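Local structure of Beta/alpha-amylase (Paenibacillus polymyxa, 3VOC) at residues Ala210-Lys215 with Gly242-Ser247; Thr344-Ala349 with Thr377-His382. The protein hydrolyses starch through its family 14 beta-amylase domain, the part described here, releasing successive maltose units from the non-reducing ends of the chains. All coordinates share one frame; numbering follows the deposited sequence.

Interaction 1 (Ala210-Lys215 with Gly242-Ser247)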
loop_
_atom_site.group_PDB
_atom_site.type_symbol
_atom_site.label_atom_id
_atom_site.label_comp_id
_atom_site.label_asym_id
_atom_site.label_seq_id
_atom_site.Cartn_x
_atom_site.Cartn_y
_atom_site.Cartn_z
ATOM N N ALA A 210 -12.784 -23.895 24.488
ATOM C CA ALA A 210 -13.109 -23.177 25.735
ATOM C C ALA A 210 -13.239 -21.671 25.497
ATOM O O ALA A 210 -14.132 -21.017 26.040
ATOM C CB ALA A 210 -12.052 -23.460 26.817
ATOM N N ALA A 211 -12.352 -21.129 24.661
ATOM C CA ALA A 211 -12.342 -19.693 24.378
ATOM C C ALA A 211 -13.441 -19.280 23.416
ATOM O O ALA A 211 -13.961 -18.151 23.510
ATOM C CB ALA A 211 -10.995 -19.277 23.813
ATOM N N TRP A 212 -13.778 -20.162 22.475
ATOM C CA TRP A 212 -14.707 -19.787 21.419
ATOM C C TRP A 212 -16.142 -20.275 21.603
ATOM O O TRP A 212 -17.032 -19.798 20.916
ATOM C CB TRP A 212 -14.228 -20.306 20.076
ATOM C CG TRP A 212 -13.017 -19.643 19.521
ATOM C CD1 TRP A 212 -12.381 -18.520 19.986
ATOM C CD2 TRP A 212 -12.311 -20.055 18.354
ATOM N NE1 TRP A 212 -11.302 -18.219 19.171
ATOM C CE2 TRP A 212 -11.241 -19.143 18.162
ATOM C CE3 TRP A 212 -12.483 -21.101 17.442
ATOM C CZ2 TRP A 212 -10.335 -19.261 17.099
ATOM C CZ3 TRP A 212 -11.569 -21.229 16.393
ATOM C CH2 TRP A 212 -10.514 -20.309 16.232
ATOM N N GLY A 213 -16.349 -21.241 22.492
ATOM C CA GLY A 213 -17.693 -21.833 22.693
ATOM C C GLY A 213 -18.008 -22.878 21.644
ATOM O O GLY A 213 -19.162 -23.274 21.455
ATOM N N THR A 214 -16.972 -23.347 20.964
ATOM C CA THR A 214 -17.133 -24.270 19.862
ATOM C C THR A 214 -17.012 -25.713 20.363
ATOM O O THR A 214 -16.663 -25.930 21.524
ATOM C CB THR A 214 -16.080 -23.971 18.780
ATOM O OG1 THR A 214 -14.805 -23.854 19.411
ATOM C CG2 THR A 214 -16.409 -22.634 18.072
ATOM N N LYS A 215 -17.294 -26.677 19.485
ATOM C CA LYS A 215 -17.251 -28.100 19.841
ATOM C C LYS A 215 -16.393 -28.894 18.866
ATOM O O LYS A 215 -16.706 -30.049 18.570
ATOM C CB LYS A 215 -18.659 -28.738 19.860
ATOM C CG LYS A 215 -19.790 -27.896 20.416
ATOM C CD LYS A 215 -19.760 -27.812 21.922
ATOM C CE LYS A 215 -21.094 -27.263 22.435
ATOM N NZ LYS A 215 -20.975 -26.832 23.835
ATOM N N GLY A 242 -14.604 -14.643 15.965
ATOM C CA GLY A 242 -14.470 -13.604 14.940
ATOM C C GLY A 242 -13.390 -12.589 15.268
ATOM O O GLY A 242 -12.641 -12.157 14.378
ATOM N N LYS A 243 -13.297 -12.220 16.546
ATOM C CA LYS A 243 -12.244 -11.323 17.002
ATOM C C LYS A 243 -10.875 -11.971 16.893
ATOM O O LYS A 243 -9.931 -11.323 16.479
ATOM C CB LYS A 243 -12.485 -10.833 18.440
ATOM C CG LYS A 243 -13.646 -9.841 18.574
ATOM C CD LYS A 243 -13.989 -9.572 20.049
ATOM C CE LYS A 243 -14.693 -8.218 20.221
ATOM N NZ LYS A 243 -15.855 -8.042 19.289
ATOM N N ASP A 244 -10.768 -13.241 17.278
ATOM C CA ASP A 244 -9.522 -13.977 17.089
ATOM C C ASP A 244 -9.125 -14.058 15.613
ATOM O O ASP A 244 -7.952 -13.894 15.277
ATOM C CB ASP A 244 -9.606 -15.392 17.690
ATOM C CG ASP A 244 -9.088 -15.452 19.114
ATOM O OD1 ASP A 244 -8.114 -14.739 19.435
ATOM O OD2 ASP A 244 -9.631 -16.233 19.921
ATOM N N PHE A 245 -10.090 -14.342 14.736
ATOM C CA PHE A 245 -9.773 -14.421 13.313
ATOM C C PHE A 245 -9.275 -13.063 12.778
ATOM O O PHE A 245 -8.233 -12.995 12.117
ATOM C CB PHE A 245 -10.950 -14.911 12.451
ATOM C CG PHE A 245 -10.702 -14.719 10.978
ATOM C CD1 PHE A 245 -9.746 -15.498 10.323
ATOM C CD2 PHE A 245 -11.366 -13.726 10.265
ATOM C CE1 PHE A 245 -9.463 -15.309 8.981
ATOM C CE2 PHE A 245 -11.093 -13.533 8.913
ATOM C CZ PHE A 245 -10.130 -14.339 8.270
ATOM N N LEU A 246 -10.025 -11.997 13.056
ATOM C CA LEU A 246 -9.687 -10.679 12.521
ATOM C C LEU A 246 -8.391 -10.154 13.089
ATOM O O LEU A 246 -7.622 -9.526 12.369
ATOM C CB LEU A 246 -10.807 -9.667 12.794
ATOM C CG LEU A 246 -12.038 -9.749 11.901
ATOM C CD1 LEU A 246 -13.043 -8.693 12.324
ATOM C CD2 LEU A 246 -11.660 -9.577 10.425
ATOM N N SER A 247 -8.154 -10.387 14.386
ATOM C CA SER A 247 -6.882 -9.987 15.001
ATOM C C SER A 247 -5.704 -10.716 14.358
ATOM O O SER A 247 -4.668 -10.099 14.051
ATOM C CB SER A 247 -6.902 -10.225 16.515
ATOM O OG SER A 247 -5.690 -9.789 17.097
#
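Trp212 and Asp244 carry this contact through one hydrogen bond between the end of helix 205-212 and the long helix 240-268. Indole NE1 donates to Asp244 OD2 over 2.7 Å, and the bond is nearly straight, with an N-H...O angle of 166°. OD2 lies close to the plane of the indole and accepts the N-H on its anti lone pair, the one turned away from OD1. The carboxylate itself is rotated by 50° against the ring. Chi1 of Trp212 (-70°) sets CG anti to the carbonyl carbon, beside the backbone N, and the second torsion, near zero, turns the NE1 edge of the indole to Asp244. Asp244 CB, which points toward helix 205-212, adds a looser touch, 3.6 Å from Trp212 NE1. Just beyond the tryptophan the helix stops: Gly213 has a positive phi, which a residue without a side chain adopts easily. Helix 188-202 joins the cluster, since Tyr202 OH also bonds to OD2, Lys201 forms a salt bridge with OD1, and Met198 touches both Trp212 and Asp244. Tyr241 meets the indole edge-to-face. A phenylalanine in place of Trp212 has no N-H, and OD2 would probably be left with Tyr202 as its partner, the tie between helices 205-212 and 240-268 weakened. Tryptophan suits the place because it combines a broad apolar surface with one directed donor. With Asp244 buried, the indole, the phenol and the lysine together satisfy its carboxylate and probably stabilise the negative charge, so that a single acidic group links three helices away from the annotated sites.

Interaction 2 (Thr344-Ala349 with Thr377-His382)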
loop_
_atom_site.group_PDB
_atom_site.type_symbol
_atom_site.label_atom_id
_atom_site.label_comp_id
_atom_site.label_asym_id
_atom_site.label_seq_id
_atom_site.Cartn_x
_atom_site.Cartn_y
_atom_site.Cartn_z
ATOM N N THR A 344 -9.881 9.888 10.707
ATOM C CA THR A 344 -9.624 8.800 11.657
ATOM C C THR A 344 -8.159 8.378 11.647
ATOM O O THR A 344 -7.490 8.428 12.679
ATOM C CB THR A 344 -10.534 7.585 11.377
ATOM O OG1 THR A 344 -11.900 7.979 11.563
ATOM C CG2 THR A 344 -10.207 6.426 12.351
ATOM N N VAL A 345 -7.657 7.993 10.480
ATOM C CA VAL A 345 -6.292 7.489 10.344
ATOM C C VAL A 345 -5.297 8.579 10.710
ATOM O O VAL A 345 -4.346 8.346 11.486
ATOM C CB VAL A 345 -6.031 6.951 8.910
ATOM C CG1 VAL A 345 -4.526 6.752 8.651
ATOM C CG2 VAL A 345 -6.810 5.656 8.672
ATOM N N SER A 346 -5.539 9.776 10.186
ATOM C CA SER A 346 -4.653 10.920 10.451
ATOM C C SER A 346 -4.576 11.289 11.937
ATOM O O SER A 346 -3.481 11.528 12.452
ATOM C CB SER A 346 -5.056 12.145 9.610
ATOM O OG SER A 346 -4.961 11.877 8.213
ATOM N N SER A 347 -5.725 11.345 12.608
ATOM C CA SER A 347 -5.781 11.636 14.059
ATOM C C SER A 347 -5.005 10.612 14.886
ATOM O O SER A 347 -4.284 10.971 15.823
ATOM C CB SER A 347 -7.227 11.644 14.562
ATOM O OG SER A 347 -7.897 12.822 14.151
ATOM N N ILE A 348 -5.175 9.339 14.548
ATOM C CA ILE A 348 -4.448 8.277 15.243
ATOM C C ILE A 348 -2.944 8.410 15.026
ATOM O O ILE A 348 -2.171 8.390 15.992
ATOM C CB ILE A 348 -4.945 6.887 14.837
ATOM C CG1 ILE A 348 -6.422 6.732 15.234
ATOM C CG2 ILE A 348 -4.032 5.774 15.452
ATOM C CD1 ILE A 348 -7.118 5.509 14.641
ATOM N N ALA A 349 -2.527 8.543 13.767
ATOM C CA ALA A 349 -1.110 8.751 13.467
ATOM C C ALA A 349 -0.520 9.943 14.242
ATOM O O ALA A 349 0.551 9.826 14.847
ATOM C CB ALA A 349 -0.910 8.923 11.971
ATOM N N THR A 377 -3.359 20.462 6.168
ATOM C CA THR A 377 -3.217 21.536 7.154
ATOM C C THR A 377 -3.840 21.182 8.515
ATOM O O THR A 377 -3.323 21.610 9.547
ATOM C CB THR A 377 -3.816 22.892 6.674
ATOM O OG1 THR A 377 -5.194 22.714 6.331
ATOM C CG2 THR A 377 -3.051 23.440 5.456
ATOM N N LYS A 378 -4.942 20.421 8.520
ATOM C CA LYS A 378 -5.554 19.951 9.773
ATOM C C LYS A 378 -4.611 19.004 10.512
ATOM O O LYS A 378 -4.564 18.996 11.741
ATOM C CB LYS A 378 -6.871 19.212 9.516
ATOM C CG LYS A 378 -8.105 20.096 9.438
ATOM C CD LYS A 378 -9.348 19.263 9.093
ATOM C CE LYS A 378 -10.617 20.118 9.050
ATOM N NZ LYS A 378 -11.827 19.314 8.641
ATOM N N PHE A 379 -3.865 18.203 9.761
ATOM C CA PHE A 379 -3.134 17.091 10.374
ATOM C C PHE A 379 -1.614 17.164 10.290
ATOM O O PHE A 379 -0.922 16.192 10.593
ATOM C CB PHE A 379 -3.673 15.763 9.835
ATOM C CG PHE A 379 -5.141 15.551 10.123
ATOM C CD1 PHE A 379 -5.579 15.335 11.433
ATOM C CD2 PHE A 379 -6.080 15.576 9.093
ATOM C CE1 PHE A 379 -6.935 15.160 11.720
ATOM C CE2 PHE A 379 -7.449 15.400 9.365
ATOM C CZ PHE A 379 -7.874 15.184 10.687
ATOM N N GLY A 380 -1.084 18.307 9.872
ATOM C CA GLY A 380 0.377 18.479 9.897
ATOM C C GLY A 380 1.117 17.480 9.015
ATOM O O GLY A 380 2.172 16.951 9.405
ATOM N N TYR A 381 0.575 17.230 7.821
ATOM C CA TYR A 381 1.238 16.341 6.851
ATOM C C TYR A 381 2.640 16.822 6.486
ATOM O O TYR A 381 2.899 18.038 6.424
ATOM C CB TYR A 381 0.381 16.158 5.590
ATOM C CG TYR A 381 -0.649 15.049 5.708
ATOM C CD1 TYR A 381 -0.597 13.937 4.854
ATOM C CD2 TYR A 381 -1.667 15.103 6.667
ATOM C CE1 TYR A 381 -1.534 12.914 4.945
ATOM C CE2 TYR A 381 -2.628 14.068 6.767
ATOM C CZ TYR A 381 -2.537 12.974 5.896
ATOM O OH TYR A 381 -3.435 11.928 5.973
ATOM N N HIS A 382 3.544 15.863 6.283
ATOM C CA HIS A 382 4.926 16.149 5.926
ATOM C C HIS A 382 5.124 16.103 4.417
ATOM O O HIS A 382 6.146 16.519 3.896
ATOM C CB HIS A 382 5.877 15.163 6.633
ATOM C CG HIS A 382 5.866 15.303 8.122
ATOM N ND1 HIS A 382 6.685 16.187 8.794
ATOM C CD2 HIS A 382 5.104 14.700 9.065
ATOM C CE1 HIS A 382 6.445 16.102 10.092
ATOM N NE2 HIS A 382 5.476 15.218 10.279
#
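Ser346 and Phe379 bring the backbones closest, their CA atoms 6.4 Å apart, where helix 338-352 passes the turn in which the chain leaves helix 367-378 for strand 383-386. Ser346 CB sits over one face of the Phe379 ring, 3.6 Å from its centroid and 19° off the normal, a CH-pi contact; Lys378 CB lies against the opposite face. Such a close approach suits serine, whose short side chain presents a CH2 to the ring and a hydroxyl to a second partner. With OG anti to the carbonyl carbon (chi1 -61°), that hydroxyl accepts a hydrogen bond from Tyr381 OH at 2.7 Å and also bonds to Val342 O in the preceding helical turn. Tyr381 thus meets OG at the edge of its ring, near the ring plane. Ser347 OG, bonded mainly to Asp343 O, lies 3.5 Å from Phe379 CE1. Between the two aromatics in sequence, Gly380 takes a positive phi that glycine adopts readily. The buried hydroxyls of Tyr381 and Ser346 therefore form a short chain of bonds ending on the helix backbone, while the Phe379 ring packs on the CH2 of the same serine. Together they join the last two helix-to-strand units of the TIM barrel, and the side chain of Tyr381 is about 8 Å from that of Glu359, probably the catalytic base.

Both contacts belong to the family 14 barrel domain, but they share no helix, and their nearest atoms are about 15 Å apart. The centre of interaction 1 lies far out, about 29 Å from the centre of the chain, and the contact joins helices in the long excursion between barrel strands 153-156 and 275-279. The centre of interaction 2 lies nearer, about 18 Å from that of the chain, and the contact fastens two elements of the barrel's outer layer beside strand 356-359. Each is partly buried and pairs an aromatic donor with a buried acceptor. The outer contact depends on a charged carboxylate, whereas the inner one uses neutral hydroxyls and buries more surface, 178 Å² against 100 Å².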